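Local coordinates for protein NAD-dependent aldehyde dehydrogenase (Burkholderia multivorans, PDB 5UJU) that probably catalyses the NAD-dependent oxidation of aldehydes to the corresponding carboxylic acids, at residues 347-352 / 455-460; 342-347 / 396-401; 351-356 / 521-526. All coordinates share one frame; numbering follows the deposited sequence.

Contact 1: residues 347-352 / 455-460; sequences SGQMCT and EWFGPI. With NA (sodium ion), chain C.
Gly458 O and Gly348 O meet at a shared sodium ion, each 2.7 Å from it, and four waters bring the coordination to six. Gly458 O is gripped a second time, by Ile460 N at 2.9 Å, in the inverse gamma turn centred on Pro459; this tight turn fixes the direction in which the carbonyl faces the ion. The waters extend the grip along the second segment. Water 2 accepts from Gly458 N at 2.8 Å, water 3 donates to Ile460 O, and water 1 lies where it can donate to Trp456 O, 2.6 Å away.

Beside the metal the chains pack directly. Ser347 O rests within 3.0 to 3.5 Å of all five Pro459 ring atoms; the proline nitrogen has no hydrogen to offer, which leaves this a packing contact. Having no side chain, Gly348 brings its CA within 4.2 Å of Pro459 CA. Next along the first segment, Gln349 CB comes obliquely to Phe457 CZ at 3.8 Å, with CG close by. Phe457 CG stands anti to its backbone N (chi1 178°), and the two side chains cross at roughly a right angle, amide and ring planes 44° apart. The glutamine amide is held by others: OE1 accepts from Gln402 N, while NE2 donates to Tyr346 O and Ala400 O.

Residues 455-460 carry the Glu-Xaa-Phe-Gly-Pro motif of aldehyde dehydrogenases, and in studied relatives the segment equivalent to 347-352 bears the nucleophilic cysteine. The ion's ligands are all neutral, two backbone carbonyls and four waters, with no carboxylate among them, consistent with modest affinity and with two loops joined through main-chain dipoles.

Contact 2: residues 342-347 / 396-401; sequences SLALYS and ELIGAI
Tyr346 N donates an almost straight hydrogen bond to Leu397 O (3.0 Å, 170° at the hydrogen). One residue on, Ser347 OG donates to Ile398 O at 2.9 Å, approaching from above the plane of that carbonyl. Water 5 donates both to Ser347 OG and to Gly399 O, so this hydroxyl gives one bond and receives another. Weaker C-H...O contacts run alongside: Ile398 CA lies 3.4 Å from Ala344 O, and Tyr346 CA also faces Ile398 O.

What meets here is a pair of helix C-termini. Helix 332-344 gives up helical angles at Leu345 and helix 391-398 at Gly399, whose positive phi turns its chain aside; carbonyls near the end of the second helix thereby receive donors from the loop after the first.

Apolar side chains flank the bonds. Leu397 CG stands anti to the backbone N (chi1 168°), beside Ala344 CB; its CD2 lies 3.8 Å from that CB, while its other methyl, CD1, meets Leu345 CD2 at 3.9 Å, the two leucines crossing at about a right angle. Ile401 CD1 touches Ser347 CB at 3.6 Å. Farther out, Thr388 of helix 373-388 packs on Ala344 and Ile398, Met151 on Leu345 and Tyr346, and Tyr346 OH is hydrogen-bonded to Thr145 O.

Contact 3: residues 351-356 / 521-526; sequences CTAPQN and FVNQSA
Thr352 approaches Asn523 to 4.7 Å between their CA atoms, at a type I beta turn that runs from Phe521 to Gln524 and is closed by Gln524 N on Phe521 O. From the loop Thr352 OG1 donates to Asn523 O at 2.7 Å, in the carbonyl plane and on a lone pair, with a C=O...donor angle of 112°. The threonine torsion sets OG1 in the crowded position between its backbone N and carbonyl carbon (chi1 51°). The turn is braced from within as well, since Phe521 N donates to Gln524 OE1 at 2.8 Å.

The Asn523 amide lies against the loop, ND2 3.7 Å from Ala353 CB, and ND2 donates its hydrogen bond to Ser342 O. Next to it, Pro354 CD meets Val522 CG1 at 3.9 Å, the two side chains sliding past each other in opposite directions.

From the last residue of the turn onward the chain meets the second subunit: Gln524 O accepts from Arg560 of that subunit, and Trp184 of the same subunit packs on Ala526. The contact itself lies between the end of helix 332-344, where Ser342 and Leu343 touch Pro354, and strand 487-491, whose Thr487 and Ser489 touch Val522.

Read from the N terminus, the last turn of helix 332-344 and the loop after it supply the first partner of all three contacts on the way into strand 356-360. Contact 2 closes the shortest loop, from helix 391-398; contact 1 the next, from the turn ahead of strand 460-466; contact 3 the longest, from the loop after strand 511-514. Contact 2 crosses both others and shares Ser347 with contact 1; contacts 1 and 3 start from the same stretch, share Cys351 and Thr352, and are joined by a bond from Trp456 N to Gln355 OE1. The connection thus ties the ends of helices 332-344 and 391-398 to the sodium-binding turn and to the loop leading to the dimer interface.

Contact 1: residues 347-352 / 455-460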
loop_
_atom_site.group_PDB
_atom_site.type_symbol
_atom_site.label_atom_id
_atom_site.label_comp_id
_atom_site.label_asym_id
_atom_site.label_seq_id
_atom_site.Cartn_x
_atom_site.Cartn_y
_atom_site.Cartn_z
ATOM N N SER A 347 -32.299 -11.617 -2.765
ATOM C CA SER A 347 -33.050 -10.488 -3.322
ATOM C C SER A 347 -32.123 -9.411 -3.878
ATOM O O SER A 347 -32.374 -8.212 -3.729
ATOM C CB SER A 347 -34.019 -9.885 -2.300
ATOM O OG SER A 347 -34.976 -10.835 -1.855
ATOM N N GLY A 348 -31.062 -9.848 -4.554
ATOM C CA GLY A 348 -30.133 -8.931 -5.198
ATOM C C GLY A 348 -29.361 -8.037 -4.260
ATOM O O GLY A 348 -28.768 -7.050 -4.709
ATOM N N GLN A 349 -29.329 -8.365 -2.962
ATOM C CA GLN A 349 -28.652 -7.562 -1.957
ATOM C C GLN A 349 -27.199 -7.990 -1.743
ATOM O O GLN A 349 -26.613 -7.692 -0.693
ATOM C CB GLN A 349 -29.431 -7.607 -0.632
ATOM C CG GLN A 349 -30.844 -6.997 -0.735
ATOM C CD GLN A 349 -31.731 -7.287 0.474
ATOM O OE1 GLN A 349 -32.147 -6.366 1.178
ATOM N NE2 GLN A 349 -32.050 -8.569 0.700
ATOM N N MET A 350 -26.603 -8.659 -2.718
ATOM C CA MET A 350 -25.189 -8.986 -2.677
ATOM C C MET A 350 -24.429 -7.948 -3.486
ATOM O O MET A 350 -24.914 -7.481 -4.522
ATOM C CB MET A 350 -24.935 -10.384 -3.230
ATOM C CG MET A 350 -25.791 -11.406 -2.569
ATOM S SD MET A 350 -25.501 -13.033 -3.238
ATOM C CE MET A 350 -23.868 -13.378 -2.559
ATOM N N CYS A 351 -23.250 -7.561 -2.993
ATOM C CA CYS A 351 -22.456 -6.572 -3.710
ATOM C C CYS A 351 -21.983 -7.092 -5.069
ATOM O O CYS A 351 -21.570 -6.293 -5.918
ATOM C CB CYS A 351 -21.256 -6.143 -2.861
ATOM S SG CYS A 351 -20.207 -7.497 -2.341
ATOM N N THR A 352 -22.051 -8.405 -5.295
ATOM C CA THR A 352 -21.607 -9.024 -6.535
ATOM C C THR A 352 -22.753 -9.350 -7.487
ATOM O O THR A 352 -22.506 -9.908 -8.555
ATOM C CB THR A 352 -20.856 -10.306 -6.215
ATOM O OG1 THR A 352 -21.682 -11.080 -5.349
ATOM C CG2 THR A 352 -19.526 -10.014 -5.510
ATOM N N GLU A 455 -26.668 3.066 -9.188
ATOM C CA GLU A 455 -26.793 1.851 -8.410
ATOM C C GLU A 455 -28.207 1.789 -7.841
ATOM O O GLU A 455 -28.736 2.785 -7.341
ATOM C CB GLU A 455 -25.713 1.805 -7.328
ATOM C CG GLU A 455 -25.573 0.469 -6.620
ATOM C CD GLU A 455 -25.751 0.576 -5.116
ATOM O OE1 GLU A 455 -25.646 1.699 -4.578
ATOM O OE2 GLU A 455 -25.986 -0.471 -4.476
ATOM N N TRP A 456 -28.854 0.651 -8.022
ATOM C CA TRP A 456 -30.202 0.424 -7.514
ATOM C C TRP A 456 -30.084 -0.727 -6.528
ATOM O O TRP A 456 -30.161 -1.898 -6.916
ATOM C CB TRP A 456 -31.159 0.084 -8.648
ATOM C CG TRP A 456 -31.328 1.190 -9.630
ATOM C CD1 TRP A 456 -30.491 1.507 -10.663
ATOM C CD2 TRP A 456 -32.399 2.136 -9.675
ATOM N NE1 TRP A 456 -30.983 2.586 -11.359
ATOM C CE2 TRP A 456 -32.150 2.996 -10.769
ATOM C CE3 TRP A 456 -33.545 2.338 -8.904
ATOM C CZ2 TRP A 456 -33.009 4.042 -11.106
ATOM C CZ3 TRP A 456 -34.397 3.376 -9.237
ATOM C CH2 TRP A 456 -34.124 4.219 -10.326
ATOM N N PHE A 457 -29.948 -0.412 -5.251
ATOM C CA PHE A 457 -29.695 -1.469 -4.286
ATOM C C PHE A 457 -30.982 -2.228 -4.014
ATOM O O PHE A 457 -32.019 -1.631 -3.705
ATOM C CB PHE A 457 -29.109 -0.919 -2.990
ATOM C CG PHE A 457 -28.870 -1.979 -1.961
ATOM C CD1 PHE A 457 -27.817 -2.876 -2.110
ATOM C CD2 PHE A 457 -29.699 -2.096 -0.856
ATOM C CE1 PHE A 457 -27.585 -3.872 -1.156
ATOM C CE2 PHE A 457 -29.477 -3.089 0.097
ATOM C CZ PHE A 457 -28.419 -3.977 -0.061
ATOM N N GLY A 458 -30.920 -3.544 -4.150
ATOM C CA GLY A 458 -32.089 -4.366 -3.994
ATOM C C GLY A 458 -32.305 -5.223 -5.220
ATOM O O GLY A 458 -31.466 -5.274 -6.125
ATOM N N PRO A 459 -33.430 -5.925 -5.265
ATOM C CA PRO A 459 -33.677 -6.905 -6.345
ATOM C C PRO A 459 -34.212 -6.237 -7.606
ATOM O O PRO A 459 -35.356 -6.430 -8.007
ATOM C CB PRO A 459 -34.701 -7.846 -5.701
ATOM C CG PRO A 459 -35.497 -6.933 -4.805
ATOM C CD PRO A 459 -34.519 -5.903 -4.274
ATOM N N ILE A 460 -33.363 -5.440 -8.248
ATOM C CA ILE A 460 -33.749 -4.609 -9.387
ATOM C C ILE A 460 -32.776 -4.875 -10.525
ATOM O O ILE A 460 -31.560 -4.874 -10.309
ATOM C CB ILE A 460 -33.727 -3.117 -9.006
ATOM C CG1 ILE A 460 -34.692 -2.859 -7.838
ATOM C CG2 ILE A 460 -33.969 -2.222 -10.239
ATOM C CD1 ILE A 460 -34.410 -1.560 -7.057
HETATM NA NA NA C . -28.959 -5.785 -7.116
HETATM O O HOH W 1 -29.436 -3.799 -8.561
HETATM O O HOH W 2 -28.420 -4.338 -5.043
HETATM O O HOH W 3 -30.018 -7.171 -9.228
HETATM O O HOH W 4 -26.584 -5.830 -8.180
#

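Contact 2: residues 342-347 / 396-401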
loop_
_atom_site.group_PDB
_atom_site.type_symbol
_atom_site.label_atom_id
_atom_site.label_comp_id
_atom_site.label_asym_id
_atom_site.label_seq_id
_atom_site.Cartn_x
_atom_site.Cartn_y
_atom_site.Cartn_z
ATOM N N SER A 342 -28.909 -15.746 -10.033
ATOM C CA SER A 342 -28.024 -14.651 -9.647
ATOM C C SER A 342 -28.808 -13.413 -9.260
ATOM O O SER A 342 -28.368 -12.643 -8.395
ATOM C CB SER A 342 -27.059 -14.329 -10.786
ATOM O OG SER A 342 -26.381 -15.503 -11.178
ATOM N N LEU A 343 -29.957 -13.203 -9.898
ATOM C CA LEU A 343 -30.816 -12.075 -9.568
ATOM C C LEU A 343 -31.617 -12.319 -8.293
ATOM O O LEU A 343 -31.941 -11.363 -7.583
ATOM C CB LEU A 343 -31.766 -11.782 -10.734
ATOM C CG LEU A 343 -31.150 -11.246 -12.022
ATOM C CD1 LEU A 343 -32.201 -11.257 -13.149
ATOM C CD2 LEU A 343 -30.584 -9.847 -11.807
ATOM N N ALA A 344 -31.945 -13.575 -7.998
ATOM C CA ALA A 344 -32.842 -13.930 -6.904
ATOM C C ALA A 344 -32.138 -14.106 -5.559
ATOM O O ALA A 344 -32.745 -13.845 -4.511
ATOM C CB ALA A 344 -33.587 -15.218 -7.259
ATOM N N LEU A 345 -30.879 -14.540 -5.572
ATOM C CA LEU A 345 -30.102 -14.812 -4.369
ATOM C C LEU A 345 -30.115 -13.621 -3.419
ATOM O O LEU A 345 -29.605 -12.547 -3.749
ATOM C CB LEU A 345 -28.666 -15.134 -4.776
ATOM C CG LEU A 345 -28.181 -16.574 -4.822
ATOM C CD1 LEU A 345 -26.713 -16.543 -5.188
ATOM C CD2 LEU A 345 -28.383 -17.258 -3.483
ATOM N N TYR A 346 -30.707 -13.806 -2.245
ATOM C CA TYR A 346 -30.753 -12.747 -1.235
ATOM C C TYR A 346 -31.371 -11.465 -1.810
ATOM O O TYR A 346 -31.021 -10.351 -1.417
ATOM C CB TYR A 346 -29.344 -12.512 -0.654
ATOM C CG TYR A 346 -29.238 -11.552 0.531
ATOM C CD1 TYR A 346 -30.286 -11.379 1.433
ATOM C CD2 TYR A 346 -28.076 -10.815 0.729
ATOM C CE1 TYR A 346 -30.167 -10.484 2.510
ATOM C CE2 TYR A 346 -27.953 -9.936 1.774
ATOM C CZ TYR A 346 -28.993 -9.771 2.659
ATOM O OH TYR A 346 -28.827 -8.884 3.690
ATOM N N SER A 347 -32.299 -11.617 -2.765
ATOM C CA SER A 347 -33.050 -10.488 -3.322
ATOM C C SER A 347 -32.123 -9.411 -3.878
ATOM O O SER A 347 -32.374 -8.212 -3.729
ATOM C CB SER A 347 -34.019 -9.885 -2.300
ATOM O OG SER A 347 -34.976 -10.835 -1.855
ATOM N N GLU A 396 -36.115 -19.623 1.082
ATOM C CA GLU A 396 -34.735 -19.964 1.384
ATOM C C GLU A 396 -33.773 -19.419 0.344
ATOM O O GLU A 396 -32.573 -19.302 0.625
ATOM C CB GLU A 396 -34.596 -21.476 1.522
ATOM C CG GLU A 396 -35.455 -22.056 2.657
ATOM C CD GLU A 396 -35.283 -21.317 4.007
ATOM O OE1 GLU A 396 -34.165 -20.859 4.324
ATOM O OE2 GLU A 396 -36.266 -21.234 4.777
ATOM N N LEU A 397 -34.275 -19.038 -0.830
ATOM C CA LEU A 397 -33.449 -18.456 -1.880
ATOM C C LEU A 397 -33.373 -16.938 -1.766
ATOM O O LEU A 397 -32.281 -16.367 -1.787
ATOM C CB LEU A 397 -33.999 -18.866 -3.264
ATOM C CG LEU A 397 -33.449 -18.145 -4.505
ATOM C CD1 LEU A 397 -31.962 -18.283 -4.618
ATOM C CD2 LEU A 397 -34.106 -18.703 -5.771
ATOM N N ILE A 398 -34.515 -16.263 -1.634
ATOM C CA ILE A 398 -34.496 -14.807 -1.705
ATOM C C ILE A 398 -34.289 -14.144 -0.345
ATOM O O ILE A 398 -33.878 -12.976 -0.301
ATOM C CB ILE A 398 -35.768 -14.273 -2.387
ATOM C CG1 ILE A 398 -37.003 -14.525 -1.526
ATOM C CG2 ILE A 398 -35.939 -14.947 -3.773
ATOM C CD1 ILE A 398 -38.311 -14.110 -2.204
ATOM N N GLY A 399 -34.530 -14.854 0.753
ATOM C CA GLY A 399 -34.316 -14.226 2.047
ATOM C C GLY A 399 -35.266 -13.060 2.237
ATOM O O GLY A 399 -36.342 -12.988 1.628
ATOM N N ALA A 400 -34.844 -12.100 3.051
ATOM C CA ALA A 400 -35.687 -10.972 3.404
ATOM C C ALA A 400 -35.008 -9.673 2.999
ATOM O O ALA A 400 -33.785 -9.597 2.874
ATOM C CB ALA A 400 -36.003 -10.955 4.913
ATOM N N ILE A 401 -35.825 -8.647 2.801
ATOM C CA ILE A 401 -35.339 -7.324 2.420
ATOM C C ILE A 401 -34.812 -6.604 3.661
ATOM O O ILE A 401 -35.494 -6.539 4.691
ATOM C CB ILE A 401 -36.467 -6.527 1.745
ATOM C CG1 ILE A 401 -36.957 -7.240 0.475
ATOM C CG2 ILE A 401 -36.029 -5.131 1.452
ATOM C CD1 ILE A 401 -35.932 -7.282 -0.632
HETATM O O HOH W 5 -37.240 -10.813 -0.084
#

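Contact 3: residues 351-356 / 521-526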
loop_
_atom_site.group_PDB
_atom_site.type_symbol
_atom_site.label_atom_id
_atom_site.label_comp_id
_atom_site.label_asym_id
_atom_site.label_seq_id
_atom_site.Cartn_x
_atom_site.Cartn_y
_atom_site.Cartn_z
ATOM N N CYS A 351 -23.250 -7.561 -2.993
ATOM C CA CYS A 351 -22.456 -6.572 -3.710
ATOM C C CYS A 351 -21.983 -7.092 -5.069
ATOM O O CYS A 351 -21.570 -6.293 -5.918
ATOM C CB CYS A 351 -21.256 -6.143 -2.861
ATOM S SG CYS A 351 -20.207 -7.497 -2.341
ATOM N N THR A 352 -22.051 -8.405 -5.295
ATOM C CA THR A 352 -21.607 -9.024 -6.535
ATOM C C THR A 352 -22.753 -9.350 -7.487
ATOM O O THR A 352 -22.506 -9.908 -8.555
ATOM C CB THR A 352 -20.856 -10.306 -6.215
ATOM O OG1 THR A 352 -21.682 -11.080 -5.349
ATOM C CG2 THR A 352 -19.526 -10.014 -5.510
ATOM N N ALA A 353 -23.990 -9.030 -7.117
ATOM C CA ALA A 353 -25.150 -9.418 -7.914
ATOM C C ALA A 353 -25.246 -8.580 -9.186
ATOM O O ALA A 353 -24.985 -7.373 -9.157
ATOM C CB ALA A 353 -26.423 -9.241 -7.103
ATOM N N PRO A 354 -25.661 -9.175 -10.304
ATOM C CA PRO A 354 -25.755 -8.402 -11.553
ATOM C C PRO A 354 -26.915 -7.417 -11.527
ATOM O O PRO A 354 -27.984 -7.684 -10.974
ATOM C CB PRO A 354 -25.982 -9.482 -12.624
ATOM C CG PRO A 354 -26.669 -10.606 -11.886
ATOM C CD PRO A 354 -26.075 -10.585 -10.482
ATOM N N GLN A 355 -26.704 -6.269 -12.164
ATOM C CA GLN A 355 -27.779 -5.303 -12.347
ATOM C C GLN A 355 -28.135 -5.087 -13.811
ATOM O O GLN A 355 -29.323 -5.050 -14.156
ATOM C CB GLN A 355 -27.406 -3.962 -11.707
ATOM C CG GLN A 355 -28.466 -2.888 -11.921
ATOM C CD GLN A 355 -28.047 -1.527 -11.386
ATOM O OE1 GLN A 355 -28.092 -1.286 -10.185
ATOM N NE2 GLN A 355 -27.640 -0.635 -12.277
ATOM N N ASN A 356 -27.143 -4.918 -14.681
ATOM C CA ASN A 356 -27.356 -4.577 -16.084
ATOM C C ASN A 356 -27.087 -5.794 -16.960
ATOM O O ASN A 356 -26.032 -6.428 -16.845
ATOM C CB ASN A 356 -26.459 -3.409 -16.496
ATOM C CG ASN A 356 -26.783 -2.118 -15.738
ATOM O OD1 ASN A 356 -27.711 -2.058 -14.931
ATOM N ND2 ASN A 356 -26.012 -1.083 -16.001
ATOM N N PHE A 521 -22.346 -19.188 -9.694
ATOM C CA PHE A 521 -23.006 -17.939 -10.039
ATOM C C PHE A 521 -22.047 -16.770 -9.880
ATOM O O PHE A 521 -21.149 -16.792 -9.027
ATOM C CB PHE A 521 -24.251 -17.718 -9.174
ATOM C CG PHE A 521 -25.156 -18.906 -9.139
ATOM C CD1 PHE A 521 -25.941 -19.223 -10.243
ATOM C CD2 PHE A 521 -25.197 -19.734 -8.022
ATOM C CE1 PHE A 521 -26.764 -20.329 -10.233
ATOM C CE2 PHE A 521 -26.020 -20.847 -8.002
ATOM C CZ PHE A 521 -26.813 -21.145 -9.115
ATOM N N VAL A 522 -22.240 -15.754 -10.732
ATOM C CA VAL A 522 -21.355 -14.593 -10.699
ATOM C C VAL A 522 -21.323 -13.979 -9.304
ATOM O O VAL A 522 -20.312 -13.390 -8.907
ATOM C CB VAL A 522 -21.769 -13.560 -11.771
ATOM C CG1 VAL A 522 -23.088 -12.880 -11.403
ATOM C CG2 VAL A 522 -20.645 -12.543 -11.990
ATOM N N ASN A 523 -22.399 -14.153 -8.515
ATOM C CA ASN A 523 -22.405 -13.615 -7.158
ATOM C C ASN A 523 -21.317 -14.246 -6.299
ATOM O O ASN A 523 -20.846 -13.614 -5.349
ATOM C CB ASN A 523 -23.744 -13.848 -6.448
ATOM C CG ASN A 523 -24.944 -13.587 -7.340
ATOM O OD1 ASN A 523 -24.971 -14.004 -8.495
ATOM N ND2 ASN A 523 -25.949 -12.902 -6.796
ATOM N N GLN A 524 -20.911 -15.477 -6.606
ATOM C CA GLN A 524 -20.084 -16.264 -5.699
ATOM C C GLN A 524 -18.596 -16.012 -5.910
ATOM O O GLN A 524 -18.132 -15.776 -7.030
ATOM C CB GLN A 524 -20.367 -17.754 -5.882
ATOM C CG GLN A 524 -21.791 -18.149 -5.561
ATOM C CD GLN A 524 -22.099 -19.575 -5.965
ATOM O OE1 GLN A 524 -21.742 -20.020 -7.057
ATOM N NE2 GLN A 524 -22.742 -20.311 -5.066
ATOM N N SER A 525 -17.843 -16.063 -4.807
ATOM C CA SER A 525 -16.391 -16.028 -4.896
ATOM C C SER A 525 -15.816 -16.858 -3.756
ATOM O O SER A 525 -16.357 -16.870 -2.645
ATOM C CB SER A 525 -15.830 -14.592 -4.865
ATOM O OG SER A 525 -15.879 -14.008 -3.573
ATOM N N ALA A 526 -14.709 -17.534 -4.038
ATOM C CA ALA A 526 -14.060 -18.417 -3.079
ATOM C C ALA A 526 -12.768 -17.779 -2.598
ATOM O O ALA A 526 -11.953 -17.324 -3.414
ATOM C CB ALA A 526 -13.775 -19.788 -3.693
#